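Local coordinates for protein alcohol dehydrogenase (Escherichia coli, PDB 5VM2) that is of unknown specificity but probably oxidises or reduces alcohol and carbonyl groups with NAD(H) or NADP(H), as a zinc-containing member of the alcohol dehydrogenase family, at residues 103-107 against 291-295; 89-95 against 109-115. All coordinates share one frame; numbering follows the deposited sequence.

Contact 1. Residues 103-107 against 291-295; sequences EGKYN and FRYAN
The backbones at Asn-107 and Ala-294 come closest here, 5.4 Å between their CA atoms, and the touching parts run 131° apart from end to end. Asn-107 makes one of the two direct bonds. Asn-107 ND2 donates to Phe-291 O at 2.9 Å. The acceptor lies in the amide plane of Asn-107, and the donor lies in the carbonyl plane of Phe-291. CG sits between the backbone N and the carbonyl carbon (chi1 55°), which turns the amide to this acceptor. Asn-107 OD1 rests 3.6 Å from Ala-294 CB. Tyr-106 takes part in the other bond. Ala-294 CB makes a CH-pi contact over one face, 4.1 Å from the centroid of the Tyr-106 ring. Asn-295 OD1 lies at the ring edge, in plane, 3.0 Å from Tyr-106 CE2. The Tyr-106 ring and the Asn-295 amide are 72° apart. Tyr-106 OH accepts an almost straight bond from Asn-295 N (2.9 Å). Water 1 donates to Asn-107 O and accepts from Arg-292 NH1. Phe-291 turns its ring edge to that same carbonyl oxygen. Asn-295 N and Glu-90 both grip the tyrosine hydroxyl, and Phe-291 O holds the Asn-107 amide, so directed polar bonds as well as packing hold the loop after helix 99-102.

Contact 2. Residues 89-95 against 109-115; sequences IEPGVPC and CPDVDFM. With ZN (zinc ion), chain D.
The Phe-114 ring has Pro-91 CB over one face, 4.2 Å above the plane and offset toward the rim. Pro-91 and Phe-114 lie side by side and point the same way, with Pro-91 CG 3.7 Å from Phe-114 CZ. Gly-92 CA approaches Phe-114 CD2 obliquely to the ring. The ring also meets His-65, and it forms a cation-pi pair with Arg-292. Pro-91 CB touches Met-115 CG as well. The methionine chain bends at chi2 and chi3 and brings Met-115 SD to 3.5 Å from Ile-89 CD1, crossing the isoleucine at about a right angle. Strands 92-93 and 113-114 form a short antiparallel ladder. Val-93 and Asp-113 are its hydrogen-bonded pair, with Val-93 N to Asp-113 O and Asp-113 N to Val-93 O both 2.9 Å. Gly-92 and Phe-114 are the non-hydrogen-bonded pair. Met-115 N donates to Pro-91 O beyond them. The other end of the ladder leads into a Cys4 zinc loop, as in the structural zinc site of related alcohol dehydrogenases. Cys-95 SG and Cys-109 SG bind the zinc ion at 2.4 and 2.3 Å, and Cys-98 and Cys-101 complete the site. Cys-109 SG is anti to its own backbone N (chi1 171°). It accepts from Cys-95 N at 3.3 Å, a bond expected to ease the negative charge on the thiolate. A weak bond from Asp-111 N reaches the same sulfur, within the type I turn from Cys-109 to Val-112.

In the fold
The two contacts have centres 10 Å apart, and their segments alternate along the chain: 89-95, 103-107, 109-115, then 291-295. Contact 2 pairs the two chain ends that enter and leave the zinc loop, and holds two of the zinc ligands. Contact 1 ties that loop to the one after strand 286-290, an outermost strand, within this chain, of the parallel Rossmann-type sheet, so it bridges the two parts of the fold. The contacts touch directly, through the Glu-90 bond and through Tyr-293, which packs on Pro-91 and Phe-114. Tyr-293 also bonds to Glu-152, which binds the magnesium ion with His-65 and Glu-66. Contact 1 thus runs from the zinc lobe to a side chain about 6 Å from the magnesium ion.

Contact 1. Residues 103-107 against 291-295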
loop_
_atom_site.group_PDB
_atom_site.type_symbol
_atom_site.label_atom_id
_atom_site.label_comp_id
_atom_site.label_asym_id
_atom_site.label_seq_id
_atom_site.Cartn_x
_atom_site.Cartn_y
_atom_site.Cartn_z
ATOM N N GLU A 103 7.874 -2.110 21.654
ATOM C CA GLU A 103 8.716 -3.215 21.213
ATOM C C GLU A 103 9.170 -3.090 19.763
ATOM O O GLU A 103 9.870 -3.979 19.271
ATOM C CB GLU A 103 7.983 -4.551 21.400
ATOM C CG GLU A 103 8.064 -5.097 22.814
ATOM C CD GLU A 103 7.120 -6.268 23.058
ATOM O OE1 GLU A 103 6.536 -6.791 22.085
ATOM O OE2 GLU A 103 6.969 -6.670 24.231
ATOM N N GLY A 104 8.789 -2.021 19.069
ATOM C CA GLY A 104 9.190 -1.824 17.694
ATOM C C GLY A 104 8.198 -2.297 16.659
ATOM O O GLY A 104 8.558 -2.380 15.478
ATOM N N LYS A 105 6.969 -2.616 17.061
ATOM C CA LYS A 105 5.929 -3.099 16.160
ATOM C C LYS A 105 4.699 -2.199 16.216
ATOM O O LYS A 105 3.566 -2.680 16.278
ATOM C CB LYS A 105 5.534 -4.536 16.497
ATOM C CG LYS A 105 6.585 -5.611 16.218
ATOM C CD LYS A 105 6.038 -6.982 16.635
ATOM C CE LYS A 105 7.043 -8.116 16.434
ATOM N NZ LYS A 105 6.530 -9.401 17.018
ATOM N N TYR A 106 4.897 -0.876 16.183
ATOM C CA TYR A 106 3.757 0.029 16.306
ATOM C C TYR A 106 2.696 -0.219 15.241
ATOM O O TYR A 106 1.537 0.158 15.442
ATOM C CB TYR A 106 4.222 1.494 16.276
ATOM C CG TYR A 106 4.750 2.027 14.946
ATOM C CD1 TYR A 106 3.884 2.376 13.914
ATOM C CD2 TYR A 106 6.113 2.232 14.747
ATOM C CE1 TYR A 106 4.362 2.884 12.708
ATOM C CE2 TYR A 106 6.599 2.744 13.538
ATOM C CZ TYR A 106 5.715 3.067 12.526
ATOM O OH TYR A 106 6.173 3.574 11.319
ATOM N N ASN A 107 3.054 -0.861 14.123
ATOM C CA ASN A 107 2.072 -1.098 13.068
ATOM C C ASN A 107 0.939 -1.998 13.538
ATOM O O ASN A 107 -0.183 -1.894 13.028
ATOM C CB ASN A 107 2.742 -1.694 11.828
ATOM C CG ASN A 107 3.520 -2.963 12.125
ATOM O OD1 ASN A 107 4.265 -3.038 13.101
ATOM N ND2 ASN A 107 3.373 -3.963 11.257
ATOM N N PHE A 291 1.616 -6.711 7.745
ATOM C CA PHE A 291 0.573 -5.727 8.022
ATOM C C PHE A 291 1.131 -4.314 7.894
ATOM O O PHE A 291 1.872 -3.852 8.771
ATOM C CB PHE A 291 -0.013 -5.956 9.409
ATOM C CG PHE A 291 -1.269 -5.183 9.665
ATOM C CD1 PHE A 291 -1.257 -4.062 10.484
ATOM C CD2 PHE A 291 -2.468 -5.579 9.086
ATOM C CE1 PHE A 291 -2.418 -3.346 10.725
ATOM C CE2 PHE A 291 -3.636 -4.870 9.325
ATOM C CZ PHE A 291 -3.612 -3.752 10.142
ATOM N N ARG A 292 0.749 -3.624 6.817
ATOM C CA ARG A 292 1.138 -2.236 6.580
ATOM C C ARG A 292 2.652 -2.057 6.666
ATOM O O ARG A 292 3.392 -2.623 5.858
ATOM C CB ARG A 292 0.419 -1.305 7.566
ATOM C CG ARG A 292 -1.099 -1.271 7.362
ATOM C CD ARG A 292 -1.803 -0.458 8.438
ATOM N NE ARG A 292 -3.254 -0.454 8.267
ATOM C CZ ARG A 292 -4.118 -0.266 9.258
ATOM N NH1 ARG A 292 -3.679 -0.068 10.493
ATOM N NH2 ARG A 292 -5.423 -0.277 9.016
ATOM N N TYR A 293 3.128 -1.271 7.628
ATOM C CA TYR A 293 4.540 -0.904 7.655
ATOM C C TYR A 293 4.870 -0.348 9.029
ATOM O O TYR A 293 4.002 0.199 9.715
ATOM C CB TYR A 293 4.864 0.144 6.578
ATOM C CG TYR A 293 3.657 0.993 6.301
ATOM C CD1 TYR A 293 3.256 1.968 7.205
ATOM C CD2 TYR A 293 2.872 0.776 5.177
ATOM C CE1 TYR A 293 2.132 2.722 6.983
ATOM C CE2 TYR A 293 1.745 1.525 4.949
ATOM C CZ TYR A 293 1.380 2.496 5.856
ATOM O OH TYR A 293 0.252 3.243 5.637
ATOM N N ALA A 294 6.135 -0.487 9.411
ATOM C CA ALA A 294 6.673 0.175 10.590
ATOM C C ALA A 294 8.081 0.638 10.264
ATOM O O ALA A 294 8.902 -0.167 9.817
ATOM C CB ALA A 294 6.687 -0.758 11.807
ATOM N N ASN A 295 8.344 1.930 10.475
ATOM C CA ASN A 295 9.662 2.550 10.302
ATOM C C ASN A 295 10.221 2.362 8.889
ATOM O O ASN A 295 11.438 2.276 8.704
ATOM C CB ASN A 295 10.663 2.019 11.337
ATOM C CG ASN A 295 10.090 1.989 12.745
ATOM O OD1 ASN A 295 9.588 2.994 13.242
ATOM N ND2 ASN A 295 10.159 0.828 13.390
HETATM O O HOH W 1 -0.934 0.260 11.584
#

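Contact 2. Residues 89-95 against 109-115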
loop_
_atom_site.group_PDB
_atom_site.type_symbol
_atom_site.label_atom_id
_atom_site.label_comp_id
_atom_site.label_asym_id
_atom_site.label_seq_id
_atom_site.Cartn_x
_atom_site.Cartn_y
_atom_site.Cartn_z
ATOM N N ILE A 89 2.394 11.820 4.187
ATOM C CA ILE A 89 2.010 11.426 5.532
ATOM C C ILE A 89 1.989 9.907 5.613
ATOM O O ILE A 89 1.588 9.222 4.663
ATOM C CB ILE A 89 0.648 12.026 5.944
ATOM C CG1 ILE A 89 -0.481 11.476 5.079
ATOM C CG2 ILE A 89 0.680 13.558 5.885
ATOM C CD1 ILE A 89 -1.817 11.516 5.774
ATOM N N GLU A 90 2.473 9.385 6.734
ATOM C CA GLU A 90 2.259 7.991 7.081
ATOM C C GLU A 90 0.910 7.890 7.775
ATOM O O GLU A 90 0.743 8.460 8.863
ATOM C CB GLU A 90 3.371 7.485 7.988
ATOM C CG GLU A 90 3.294 6.000 8.299
ATOM C CD GLU A 90 4.506 5.481 9.064
ATOM O OE1 GLU A 90 5.559 6.156 9.072
ATOM O OE2 GLU A 90 4.402 4.387 9.659
ATOM N N PRO A 91 -0.080 7.217 7.187
ATOM C CA PRO A 91 -1.468 7.379 7.642
ATOM C C PRO A 91 -1.835 6.602 8.898
ATOM O O PRO A 91 -2.978 6.722 9.356
ATOM C CB PRO A 91 -2.280 6.882 6.436
ATOM C CG PRO A 91 -1.392 5.894 5.776
ATOM C CD PRO A 91 0.017 6.394 5.971
ATOM N N GLY A 92 -0.929 5.817 9.470
ATOM C CA GLY A 92 -1.229 5.128 10.710
ATOM C C GLY A 92 -0.484 5.707 11.892
ATOM O O GLY A 92 0.740 5.575 11.984
ATOM N N VAL A 93 -1.207 6.353 12.803
ATOM C CA VAL A 93 -0.614 7.000 13.970
ATOM C C VAL A 93 -0.850 6.092 15.173
ATOM O O VAL A 93 -1.994 5.998 15.649
ATOM C CB VAL A 93 -1.210 8.393 14.205
ATOM C CG1 VAL A 93 -0.590 9.029 15.446
ATOM C CG2 VAL A 93 -1.028 9.272 12.968
ATOM N N PRO A 94 0.176 5.437 15.708
ATOM C CA PRO A 94 -0.024 4.473 16.788
ATOM C C PRO A 94 -0.094 5.176 18.137
ATOM O O PRO A 94 0.145 6.379 18.256
ATOM C CB PRO A 94 1.224 3.597 16.684
ATOM C CG PRO A 94 2.288 4.588 16.301
ATOM C CD PRO A 94 1.605 5.621 15.409
ATOM N N CYS A 95 -0.405 4.389 19.172
ATOM C CA CYS A 95 -0.623 4.978 20.488
ATOM C C CYS A 95 0.683 5.404 21.150
ATOM O O CYS A 95 0.684 6.358 21.935
ATOM C CB CYS A 95 -1.409 4.011 21.386
ATOM S SG CYS A 95 -0.474 2.760 22.331
ATOM N N CYS A 109 -0.199 -1.936 16.618
ATOM C CA CYS A 109 -0.771 -1.298 17.795
ATOM C C CYS A 109 -2.291 -1.445 17.787
ATOM O O CYS A 109 -2.935 -1.126 16.775
ATOM C CB CYS A 109 -0.389 0.184 17.833
ATOM S SG CYS A 109 -1.239 1.185 19.097
ATOM N N PRO A 110 -2.898 -1.918 18.879
ATOM C CA PRO A 110 -4.359 -2.093 18.895
ATOM C C PRO A 110 -5.134 -0.788 18.876
ATOM O O PRO A 110 -6.344 -0.815 18.617
ATOM C CB PRO A 110 -4.605 -2.862 20.196
ATOM C CG PRO A 110 -3.465 -2.471 21.076
ATOM C CD PRO A 110 -2.279 -2.288 20.162
ATOM N N ASP A 111 -4.488 0.346 19.141
ATOM C CA ASP A 111 -5.142 1.647 19.120
ATOM C C ASP A 111 -4.549 2.556 18.048
ATOM O O ASP A 111 -4.466 3.770 18.239
ATOM C CB ASP A 111 -5.054 2.320 20.489
ATOM C CG ASP A 111 -5.879 1.608 21.545
ATOM O OD1 ASP A 111 -7.073 1.347 21.297
ATOM O OD2 ASP A 111 -5.331 1.314 22.626
ATOM N N VAL A 112 -4.120 1.988 16.920
ATOM C CA VAL A 112 -3.630 2.816 15.826
ATOM C C VAL A 112 -4.784 3.619 15.245
ATOM O O VAL A 112 -5.915 3.128 15.123
ATOM C CB VAL A 112 -2.940 1.962 14.745
ATOM C CG1 VAL A 112 -3.925 1.011 14.076
ATOM C CG2 VAL A 112 -2.277 2.861 13.704
ATOM N N ASP A 113 -4.514 4.876 14.923
ATOM C CA ASP A 113 -5.498 5.710 14.240
ATOM C C ASP A 113 -5.051 5.786 12.786
ATOM O O ASP A 113 -4.128 6.529 12.447
ATOM C CB ASP A 113 -5.591 7.086 14.889
ATOM C CG ASP A 113 -6.474 8.049 14.113
ATOM O OD1 ASP A 113 -6.519 9.249 14.450
ATOM O OD2 ASP A 113 -7.127 7.594 13.154
ATOM N N PHE A 114 -5.742 5.009 11.958
ATOM C CA PHE A 114 -5.429 4.889 10.543
ATOM C C PHE A 114 -6.474 5.642 9.732
ATOM O O PHE A 114 -7.673 5.549 10.018
ATOM C CB PHE A 114 -5.370 3.420 10.115
ATOM C CG PHE A 114 -4.663 3.202 8.808
ATOM C CD1 PHE A 114 -5.368 3.214 7.614
ATOM C CD2 PHE A 114 -3.291 3.007 8.771
ATOM C CE1 PHE A 114 -4.726 3.020 6.412
ATOM C CE2 PHE A 114 -2.638 2.815 7.568
ATOM C CZ PHE A 114 -3.355 2.821 6.385
ATOM N N MET A 115 -6.011 6.391 8.732
ATOM C CA MET A 115 -6.896 7.218 7.923
ATOM C C MET A 115 -8.029 6.403 7.317
ATOM O O MET A 115 -7.847 5.248 6.923
ATOM C CB MET A 115 -6.107 7.900 6.806
ATOM C CG MET A 115 -5.149 8.964 7.285
ATOM S SD MET A 115 -5.090 10.313 6.097
ATOM C CE MET A 115 -6.366 11.382 6.753
HETATM ZN ZN ZN D . 0.381 1.236 20.725
#